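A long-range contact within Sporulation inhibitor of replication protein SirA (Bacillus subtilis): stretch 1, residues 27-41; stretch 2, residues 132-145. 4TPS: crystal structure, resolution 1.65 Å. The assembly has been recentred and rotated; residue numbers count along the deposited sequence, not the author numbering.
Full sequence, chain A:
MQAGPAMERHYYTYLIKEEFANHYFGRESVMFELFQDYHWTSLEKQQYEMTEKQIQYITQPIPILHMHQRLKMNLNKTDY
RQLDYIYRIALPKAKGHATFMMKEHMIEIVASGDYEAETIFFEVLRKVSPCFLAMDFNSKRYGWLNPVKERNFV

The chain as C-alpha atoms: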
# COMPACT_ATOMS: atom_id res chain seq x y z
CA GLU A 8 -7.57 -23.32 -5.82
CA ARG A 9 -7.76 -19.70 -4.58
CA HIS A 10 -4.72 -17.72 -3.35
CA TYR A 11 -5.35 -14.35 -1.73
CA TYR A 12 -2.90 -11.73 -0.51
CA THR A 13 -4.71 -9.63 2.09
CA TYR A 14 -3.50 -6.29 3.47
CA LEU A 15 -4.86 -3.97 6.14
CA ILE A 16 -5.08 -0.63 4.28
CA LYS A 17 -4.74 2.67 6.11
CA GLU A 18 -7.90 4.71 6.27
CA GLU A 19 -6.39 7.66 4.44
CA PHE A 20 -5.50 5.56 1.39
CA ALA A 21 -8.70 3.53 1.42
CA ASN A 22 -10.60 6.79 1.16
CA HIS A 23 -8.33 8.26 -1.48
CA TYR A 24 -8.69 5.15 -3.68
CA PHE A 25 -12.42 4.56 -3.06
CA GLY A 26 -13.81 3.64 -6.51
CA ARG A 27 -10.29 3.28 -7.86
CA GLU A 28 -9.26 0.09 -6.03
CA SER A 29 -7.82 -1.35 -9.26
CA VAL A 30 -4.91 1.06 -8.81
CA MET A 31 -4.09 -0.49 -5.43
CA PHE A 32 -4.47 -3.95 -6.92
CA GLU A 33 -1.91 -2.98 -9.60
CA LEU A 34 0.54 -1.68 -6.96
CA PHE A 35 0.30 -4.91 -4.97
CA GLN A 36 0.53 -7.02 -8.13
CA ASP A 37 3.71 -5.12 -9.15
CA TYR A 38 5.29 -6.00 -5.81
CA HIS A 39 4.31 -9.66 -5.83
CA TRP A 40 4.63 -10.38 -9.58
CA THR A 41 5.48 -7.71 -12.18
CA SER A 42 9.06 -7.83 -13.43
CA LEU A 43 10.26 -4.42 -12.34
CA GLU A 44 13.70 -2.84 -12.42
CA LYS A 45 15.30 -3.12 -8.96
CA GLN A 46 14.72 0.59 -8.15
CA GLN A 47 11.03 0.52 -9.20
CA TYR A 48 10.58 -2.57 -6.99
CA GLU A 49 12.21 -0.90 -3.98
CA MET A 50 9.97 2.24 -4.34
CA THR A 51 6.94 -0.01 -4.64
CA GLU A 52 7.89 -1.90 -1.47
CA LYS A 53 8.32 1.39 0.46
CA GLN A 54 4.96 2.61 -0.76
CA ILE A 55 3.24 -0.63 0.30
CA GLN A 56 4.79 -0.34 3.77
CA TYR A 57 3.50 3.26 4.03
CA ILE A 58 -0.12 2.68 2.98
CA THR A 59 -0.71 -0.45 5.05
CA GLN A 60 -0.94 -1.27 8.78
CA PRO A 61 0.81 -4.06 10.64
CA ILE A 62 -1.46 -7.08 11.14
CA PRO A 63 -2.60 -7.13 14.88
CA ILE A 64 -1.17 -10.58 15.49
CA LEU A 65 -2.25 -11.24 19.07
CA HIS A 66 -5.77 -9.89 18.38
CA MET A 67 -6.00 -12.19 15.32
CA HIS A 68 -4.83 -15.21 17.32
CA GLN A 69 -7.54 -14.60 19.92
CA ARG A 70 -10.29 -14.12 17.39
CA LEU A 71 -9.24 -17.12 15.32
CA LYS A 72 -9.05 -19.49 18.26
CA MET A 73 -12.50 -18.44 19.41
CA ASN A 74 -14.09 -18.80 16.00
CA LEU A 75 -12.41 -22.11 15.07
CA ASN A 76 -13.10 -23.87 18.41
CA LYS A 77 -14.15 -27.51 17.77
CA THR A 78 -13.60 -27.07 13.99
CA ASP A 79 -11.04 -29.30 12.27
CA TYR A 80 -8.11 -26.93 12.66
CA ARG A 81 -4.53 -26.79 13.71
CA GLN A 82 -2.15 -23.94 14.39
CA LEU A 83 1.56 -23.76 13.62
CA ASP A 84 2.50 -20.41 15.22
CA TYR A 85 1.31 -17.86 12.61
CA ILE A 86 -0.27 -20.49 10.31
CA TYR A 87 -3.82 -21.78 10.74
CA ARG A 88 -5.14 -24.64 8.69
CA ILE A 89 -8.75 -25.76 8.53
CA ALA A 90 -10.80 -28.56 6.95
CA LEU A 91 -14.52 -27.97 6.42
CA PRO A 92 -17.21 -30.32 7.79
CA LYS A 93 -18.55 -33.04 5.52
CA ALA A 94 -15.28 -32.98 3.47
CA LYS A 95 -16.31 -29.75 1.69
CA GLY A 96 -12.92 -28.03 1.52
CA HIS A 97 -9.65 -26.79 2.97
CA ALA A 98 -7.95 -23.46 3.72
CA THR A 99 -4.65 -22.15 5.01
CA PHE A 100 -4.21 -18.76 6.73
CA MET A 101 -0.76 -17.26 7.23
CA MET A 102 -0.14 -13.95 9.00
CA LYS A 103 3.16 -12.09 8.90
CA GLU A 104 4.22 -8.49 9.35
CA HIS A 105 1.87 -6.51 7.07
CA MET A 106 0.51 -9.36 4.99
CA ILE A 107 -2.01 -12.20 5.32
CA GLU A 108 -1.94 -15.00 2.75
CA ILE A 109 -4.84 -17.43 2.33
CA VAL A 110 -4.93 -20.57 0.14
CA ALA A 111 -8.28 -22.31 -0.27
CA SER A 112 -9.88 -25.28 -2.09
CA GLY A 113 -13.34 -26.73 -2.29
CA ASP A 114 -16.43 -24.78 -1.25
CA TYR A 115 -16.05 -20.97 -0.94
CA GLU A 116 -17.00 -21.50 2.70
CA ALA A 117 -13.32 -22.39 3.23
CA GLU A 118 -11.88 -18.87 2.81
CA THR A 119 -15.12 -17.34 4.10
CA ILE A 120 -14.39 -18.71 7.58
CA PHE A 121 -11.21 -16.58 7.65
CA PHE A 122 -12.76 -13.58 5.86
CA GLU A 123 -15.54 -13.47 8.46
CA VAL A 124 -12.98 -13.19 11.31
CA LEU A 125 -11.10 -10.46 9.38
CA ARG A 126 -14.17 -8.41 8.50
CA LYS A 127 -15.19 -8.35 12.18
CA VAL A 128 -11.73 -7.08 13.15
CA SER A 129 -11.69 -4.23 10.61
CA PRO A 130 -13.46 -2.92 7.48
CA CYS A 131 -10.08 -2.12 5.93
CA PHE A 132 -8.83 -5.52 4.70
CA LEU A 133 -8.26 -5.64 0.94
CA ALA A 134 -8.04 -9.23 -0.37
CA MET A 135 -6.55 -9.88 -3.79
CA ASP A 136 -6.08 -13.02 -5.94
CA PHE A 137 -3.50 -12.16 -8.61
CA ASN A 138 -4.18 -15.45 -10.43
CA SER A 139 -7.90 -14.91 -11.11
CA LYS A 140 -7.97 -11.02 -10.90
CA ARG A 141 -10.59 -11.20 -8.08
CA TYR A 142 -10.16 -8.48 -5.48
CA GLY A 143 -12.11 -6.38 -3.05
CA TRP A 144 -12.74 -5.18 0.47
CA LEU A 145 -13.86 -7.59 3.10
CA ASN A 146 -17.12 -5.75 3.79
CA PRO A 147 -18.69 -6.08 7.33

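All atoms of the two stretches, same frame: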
# COMPACT_ATOMS: atom_id res chain seq x y z
N ARG A 27 -11.47 3.41 -7.03
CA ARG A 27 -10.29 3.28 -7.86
C ARG A 27 -9.41 2.17 -7.30
O ARG A 27 -8.16 2.21 -7.41
CB ARG A 27 -9.53 4.63 -7.86
CG ARG A 27 -10.21 5.79 -8.52
CD ARG A 27 -9.16 6.84 -8.85
NE ARG A 27 -8.73 7.56 -7.65
CZ ARG A 27 -7.53 8.14 -7.49
NH1 ARG A 27 -6.57 8.09 -8.41
NH2 ARG A 27 -7.29 8.78 -6.35
N GLU A 28 -10.03 1.15 -6.70
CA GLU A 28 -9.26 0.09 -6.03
C GLU A 28 -8.37 -0.73 -6.98
O GLU A 28 -7.35 -1.37 -6.55
CB GLU A 28 -10.17 -0.84 -5.21
CG GLU A 28 -10.82 -0.13 -4.00
CD GLU A 28 -12.11 0.58 -4.26
OE1 GLU A 28 -12.51 0.69 -5.47
OE2 GLU A 28 -12.71 1.02 -3.23
N SER A 29 -8.71 -0.71 -8.28
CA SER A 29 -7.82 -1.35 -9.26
C SER A 29 -6.40 -0.80 -9.22
O SER A 29 -5.46 -1.50 -9.45
CB SER A 29 -8.41 -1.17 -10.66
OG SER A 29 -8.40 0.20 -11.02
N VAL A 30 -6.23 0.47 -8.84
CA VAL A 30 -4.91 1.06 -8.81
C VAL A 30 -4.10 0.45 -7.67
O VAL A 30 -2.92 0.22 -7.80
CB VAL A 30 -5.01 2.57 -8.61
CG1 VAL A 30 -3.62 3.21 -8.49
CG2 VAL A 30 -5.69 3.12 -9.83
N MET A 31 -4.77 0.16 -6.56
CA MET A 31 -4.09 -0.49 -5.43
C MET A 31 -3.79 -1.93 -5.80
O MET A 31 -2.69 -2.40 -5.56
CB MET A 31 -4.92 -0.47 -4.12
CG MET A 31 -4.85 0.86 -3.41
SD MET A 31 -5.51 0.87 -1.76
CE MET A 31 -7.22 0.66 -2.17
N PHE A 32 -4.74 -2.61 -6.44
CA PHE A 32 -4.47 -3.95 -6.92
C PHE A 32 -3.20 -3.98 -7.79
O PHE A 32 -2.37 -4.84 -7.59
CB PHE A 32 -5.67 -4.47 -7.72
CG PHE A 32 -5.44 -5.81 -8.37
CD1 PHE A 32 -5.66 -6.96 -7.64
CD2 PHE A 32 -5.01 -5.95 -9.68
CE1 PHE A 32 -5.45 -8.20 -8.17
CE2 PHE A 32 -4.79 -7.20 -10.23
CZ PHE A 32 -5.07 -8.34 -9.50
N GLU A 33 -3.07 -3.01 -8.72
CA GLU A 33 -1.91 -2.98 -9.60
C GLU A 33 -0.59 -2.75 -8.84
O GLU A 33 0.44 -3.33 -9.15
CB GLU A 33 -2.11 -1.95 -10.72
CG GLU A 33 -3.21 -2.40 -11.68
CD GLU A 33 -3.39 -1.49 -12.89
OE1 GLU A 33 -4.51 -0.97 -13.07
OE2 GLU A 33 -2.41 -1.31 -13.67
N LEU A 34 -0.62 -1.90 -7.83
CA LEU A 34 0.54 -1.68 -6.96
C LEU A 34 0.98 -2.97 -6.25
O LEU A 34 2.14 -3.38 -6.29
CB LEU A 34 0.27 -0.61 -5.96
CG LEU A 34 1.43 -0.27 -5.02
CD1 LEU A 34 2.49 0.53 -5.78
CD2 LEU A 34 0.97 0.52 -3.81
N PHE A 35 0.04 -3.61 -5.62
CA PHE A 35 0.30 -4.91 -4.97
C PHE A 35 0.77 -6.03 -5.96
O PHE A 35 1.70 -6.78 -5.67
CB PHE A 35 -0.88 -5.36 -4.16
CG PHE A 35 -1.08 -4.53 -2.89
CD1 PHE A 35 -0.23 -4.64 -1.83
CD2 PHE A 35 -2.13 -3.63 -2.77
CE1 PHE A 35 -0.42 -3.90 -0.66
CE2 PHE A 35 -2.30 -2.87 -1.63
CZ PHE A 35 -1.45 -3.02 -0.56
N GLN A 36 0.16 -6.05 -7.12
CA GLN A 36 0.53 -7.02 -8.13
C GLN A 36 1.97 -6.73 -8.62
O GLN A 36 2.77 -7.66 -8.80
CB GLN A 36 -0.46 -7.03 -9.27
CG GLN A 36 -0.12 -8.04 -10.37
CD GLN A 36 -1.16 -8.08 -11.44
OE1 GLN A 36 -1.35 -7.12 -12.22
NE2 GLN A 36 -1.88 -9.19 -11.48
N ASP A 37 2.33 -5.46 -8.78
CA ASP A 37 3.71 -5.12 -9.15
C ASP A 37 4.72 -5.61 -8.13
O ASP A 37 5.77 -6.10 -8.49
CB ASP A 37 3.87 -3.61 -9.28
CG ASP A 37 3.32 -3.08 -10.58
OD1 ASP A 37 3.01 -3.87 -11.52
OD2 ASP A 37 3.20 -1.83 -10.64
N TYR A 38 4.39 -5.48 -6.86
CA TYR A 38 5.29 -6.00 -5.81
C TYR A 38 5.43 -7.53 -5.80
O TYR A 38 6.53 -8.07 -5.68
CB TYR A 38 4.77 -5.53 -4.47
CG TYR A 38 5.58 -5.93 -3.28
CD1 TYR A 38 6.89 -5.49 -3.16
CD2 TYR A 38 5.05 -6.73 -2.27
CE1 TYR A 38 7.66 -5.84 -2.08
CE2 TYR A 38 5.81 -7.08 -1.18
CZ TYR A 38 7.11 -6.61 -1.09
OH TYR A 38 7.92 -6.89 -0.02
N HIS A 39 4.31 -8.22 -5.94
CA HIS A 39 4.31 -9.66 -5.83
C HIS A 39 4.70 -10.36 -7.13
O HIS A 39 5.19 -11.49 -7.07
CB HIS A 39 2.95 -10.14 -5.34
CG HIS A 39 2.73 -9.88 -3.88
ND1 HIS A 39 3.35 -10.60 -2.89
CD2 HIS A 39 2.06 -8.91 -3.25
CE1 HIS A 39 3.05 -10.10 -1.71
NE2 HIS A 39 2.22 -9.11 -1.91
N TRP A 40 4.53 -9.68 -8.27
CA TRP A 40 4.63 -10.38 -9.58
C TRP A 40 5.38 -9.70 -10.66
O TRP A 40 6.27 -10.33 -11.24
CB TRP A 40 3.25 -10.64 -10.15
CG TRP A 40 2.69 -11.88 -9.54
CD1 TRP A 40 1.71 -11.98 -8.60
CD2 TRP A 40 3.13 -13.18 -9.82
NE1 TRP A 40 1.49 -13.31 -8.29
CE2 TRP A 40 2.40 -14.06 -9.00
CE3 TRP A 40 4.12 -13.69 -10.66
CZ2 TRP A 40 2.59 -15.41 -9.02
CZ3 TRP A 40 4.30 -15.03 -10.70
CH2 TRP A 40 3.57 -15.90 -9.85
N THR A 41 4.99 -8.44 -10.97
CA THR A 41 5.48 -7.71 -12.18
C THR A 41 7.00 -7.70 -12.16
O THR A 41 7.65 -7.53 -11.11
CB THR A 41 4.90 -6.27 -12.30
OG1 THR A 41 3.48 -6.27 -12.13
CG2 THR A 41 5.17 -5.61 -13.61
N PHE A 132 -9.62 -4.47 5.37
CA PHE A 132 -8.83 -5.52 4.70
C PHE A 132 -9.20 -5.55 3.22
O PHE A 132 -10.36 -5.65 2.84
CB PHE A 132 -9.06 -6.88 5.31
CG PHE A 132 -8.41 -7.07 6.67
CD1 PHE A 132 -7.03 -7.26 6.76
CD2 PHE A 132 -9.17 -7.04 7.83
CE1 PHE A 132 -6.46 -7.45 8.00
CE2 PHE A 132 -8.57 -7.19 9.09
CZ PHE A 132 -7.22 -7.40 9.17
N LEU A 133 -8.18 -5.46 2.40
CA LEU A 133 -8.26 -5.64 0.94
C LEU A 133 -7.65 -6.97 0.53
O LEU A 133 -6.47 -7.21 0.75
CB LEU A 133 -7.50 -4.50 0.29
CG LEU A 133 -7.59 -4.41 -1.24
CD1 LEU A 133 -9.02 -3.97 -1.66
CD2 LEU A 133 -6.57 -3.38 -1.75
N ALA A 134 -8.47 -7.87 -0.02
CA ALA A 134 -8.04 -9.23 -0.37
C ALA A 134 -7.90 -9.28 -1.89
O ALA A 134 -8.78 -8.81 -2.62
CB ALA A 134 -9.13 -10.23 0.07
N MET A 135 -6.83 -9.91 -2.39
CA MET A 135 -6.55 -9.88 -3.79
C MET A 135 -6.01 -11.23 -4.23
O MET A 135 -5.01 -11.71 -3.63
CB MET A 135 -5.45 -8.86 -4.03
CG MET A 135 -5.82 -7.39 -3.75
SD MET A 135 -4.39 -6.29 -3.57
CE MET A 135 -3.88 -6.65 -1.91
N ASP A 136 -6.62 -11.79 -5.28
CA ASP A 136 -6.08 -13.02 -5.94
C ASP A 136 -5.52 -12.58 -7.30
O ASP A 136 -6.27 -12.20 -8.18
CB ASP A 136 -7.19 -14.07 -6.06
CG ASP A 136 -6.67 -15.40 -6.64
OD1 ASP A 136 -5.74 -15.37 -7.43
OD2 ASP A 136 -7.22 -16.50 -6.31
N PHE A 137 -4.19 -12.61 -7.43
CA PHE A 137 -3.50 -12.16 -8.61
C PHE A 137 -3.56 -13.20 -9.74
O PHE A 137 -3.17 -12.91 -10.86
CB PHE A 137 -2.01 -11.92 -8.29
CG PHE A 137 -1.79 -10.89 -7.21
CD1 PHE A 137 -2.28 -9.58 -7.36
CD2 PHE A 137 -1.14 -11.20 -6.09
CE1 PHE A 137 -2.13 -8.64 -6.38
CE2 PHE A 137 -0.98 -10.26 -5.09
CZ PHE A 137 -1.48 -9.00 -5.24
N ASN A 138 -4.02 -14.40 -9.42
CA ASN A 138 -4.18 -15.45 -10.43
C ASN A 138 -5.47 -15.28 -11.21
O ASN A 138 -5.52 -15.43 -12.42
CB ASN A 138 -4.16 -16.86 -9.81
CG ASN A 138 -2.92 -17.17 -8.96
OD1 ASN A 138 -2.94 -18.05 -8.06
ND2 ASN A 138 -1.81 -16.56 -9.31
N SER A 139 -6.56 -14.99 -10.51
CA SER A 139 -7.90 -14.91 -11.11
C SER A 139 -8.37 -13.45 -11.34
O SER A 139 -9.43 -13.22 -11.93
CB SER A 139 -8.83 -15.58 -10.12
OG SER A 139 -8.84 -14.77 -8.91
N LYS A 140 -7.62 -12.48 -10.79
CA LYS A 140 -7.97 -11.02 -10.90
C LYS A 140 -9.26 -10.68 -10.09
O LYS A 140 -9.98 -9.81 -10.41
CB LYS A 140 -8.07 -10.56 -12.38
CG LYS A 140 -7.66 -9.09 -12.58
CD LYS A 140 -7.54 -8.69 -14.08
CE LYS A 140 -6.40 -7.74 -14.34
NZ LYS A 140 -6.97 -6.37 -14.24
N ARG A 141 -9.49 -11.42 -9.01
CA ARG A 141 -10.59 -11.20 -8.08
C ARG A 141 -10.04 -10.41 -6.91
O ARG A 141 -9.05 -10.81 -6.32
CB ARG A 141 -11.18 -12.51 -7.55
CG ARG A 141 -11.82 -13.35 -8.62
CD ARG A 141 -12.47 -14.61 -8.12
NE ARG A 141 -13.34 -14.44 -6.94
CZ ARG A 141 -13.08 -14.92 -5.71
NH1 ARG A 141 -11.95 -15.65 -5.44
NH2 ARG A 141 -13.97 -14.69 -4.73
N TYR A 142 -10.64 -9.28 -6.60
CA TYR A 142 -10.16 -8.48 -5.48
C TYR A 142 -11.27 -7.62 -4.94
O TYR A 142 -12.23 -7.29 -5.63
CB TYR A 142 -8.95 -7.62 -5.86
CG TYR A 142 -9.20 -6.57 -6.92
CD1 TYR A 142 -9.65 -5.30 -6.59
CD2 TYR A 142 -9.12 -6.90 -8.26
CE1 TYR A 142 -9.92 -4.37 -7.60
CE2 TYR A 142 -9.40 -6.00 -9.24
CZ TYR A 142 -9.78 -4.73 -8.90
OH TYR A 142 -10.07 -3.79 -9.90
N GLY A 143 -11.14 -7.24 -3.67
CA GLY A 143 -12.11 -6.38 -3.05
C GLY A 143 -11.94 -6.26 -1.56
O GLY A 143 -11.19 -6.99 -0.94
N TRP A 144 -12.73 -5.36 -0.96
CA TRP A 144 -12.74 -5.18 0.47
C TRP A 144 -13.49 -6.35 1.07
O TRP A 144 -14.47 -6.85 0.47
CB TRP A 144 -13.46 -3.88 0.86
CG TRP A 144 -12.81 -2.66 0.31
CD1 TRP A 144 -13.28 -1.90 -0.73
CD2 TRP A 144 -11.58 -2.06 0.74
NE1 TRP A 144 -12.41 -0.86 -0.95
CE2 TRP A 144 -11.35 -0.95 -0.09
CE3 TRP A 144 -10.66 -2.35 1.76
CZ2 TRP A 144 -10.24 -0.12 0.05
CZ3 TRP A 144 -9.52 -1.56 1.90
CH2 TRP A 144 -9.32 -0.44 1.06
N LEU A 145 -13.10 -6.72 2.28
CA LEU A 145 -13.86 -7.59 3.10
C LEU A 145 -14.89 -6.74 3.85
O LEU A 145 -14.59 -6.12 4.86
CB LEU A 145 -13.00 -8.46 4.00
CG LEU A 145 -11.92 -9.25 3.28
CD1 LEU A 145 -11.03 -10.05 4.25
CD2 LEU A 145 -12.55 -10.13 2.20

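The contact between these two stretches is built largely from aromatic and methionine side chains, and a single hydrogen bond, placed at one end, joins helix to hairpin. Trp 144 donates from NE1 to OE2 of Glu 28 over 3.0 Å, with an N-H...acceptor angle of 170°. The carboxylate oxygen lies near the plane of the indole, where the N-H bond points, so the bond is nearly straight. Tryptophan suits this place because it offers one polar group on an otherwise apolar surface: while NE1 meets the acid, CZ2 of Trp 144 lies 3.8 Å from CE of Met 31. Glu 28, with chi1 m and chi2 p, folds its chain to bring the carboxylate to the indole.

The helix, residues 28-39, lies across a pair of antiparallel strands joined by a tight turn. Its axis passes 9.9 Å from that of the strand 132-136, at 59° between their directions. The helical repeat sets Glu 28, Met 31, Phe 32, Phe 35 and His 39 on one face, and all point their CA-to-CB bonds toward the hairpin.

Phe 32 occupies the middle. Its ring forms an offset stack with Tyr 142, the centroids 4.6 Å apart and the planes at 24°. Because the rings are displaced, CB of Phe 32 sits over the tyrosine face, 4.0 Å from the ring centroid and only 3° off its normal, a CH-pi contact. A flat residue is well used here, for the stack occupies one face of the Phe 32 ring while its edge remains free to meet Met 135, whose CG is 3.9 Å from CD1 of Phe 32. Tyrosine adds a hydroxyl at the far end of its ring; OH of Tyr 142 reaches to 3.2 Å from CB of Ser 29, a packing contact, since OG of Ser 29 is 4.5 Å from OH of Tyr 142.

Met 135 bridges two turns of the helix. Its flexible, unbranched chain carries CE over one face of Phe 35, 3.9 Å from the ring centroid, and places SD 3.6 Å from CD2 of Phe 35. Leu 133 continues this apolar layer along the same strand, its CD2 lying 4.1 Å from CB of Met 31 and 4.3 Å from CE2 of Phe 35.

Beyond the strand, Phe 137 serves the later part of the helix. Its CD1 is 3.6 Å from CE1 of Phe 32 in an oblique pairing, and its CZ lies 3.8 Å from CB of Phe 35. The His 39 ring is near parallel to it but slid aside, leaving little overlap. Trp 40, the first residue to leave helical geometry, brings CD1 to 3.7 Å from CB of Phe 137. One broad phenyl ring thus fills the space beside several helix residues. The turn that carries it is steadied by Asp 136, whose OD1 accepts hydrogen bonds from N of Asn 138 (2.8 Å) and N of Ser 139 (3.2 Å).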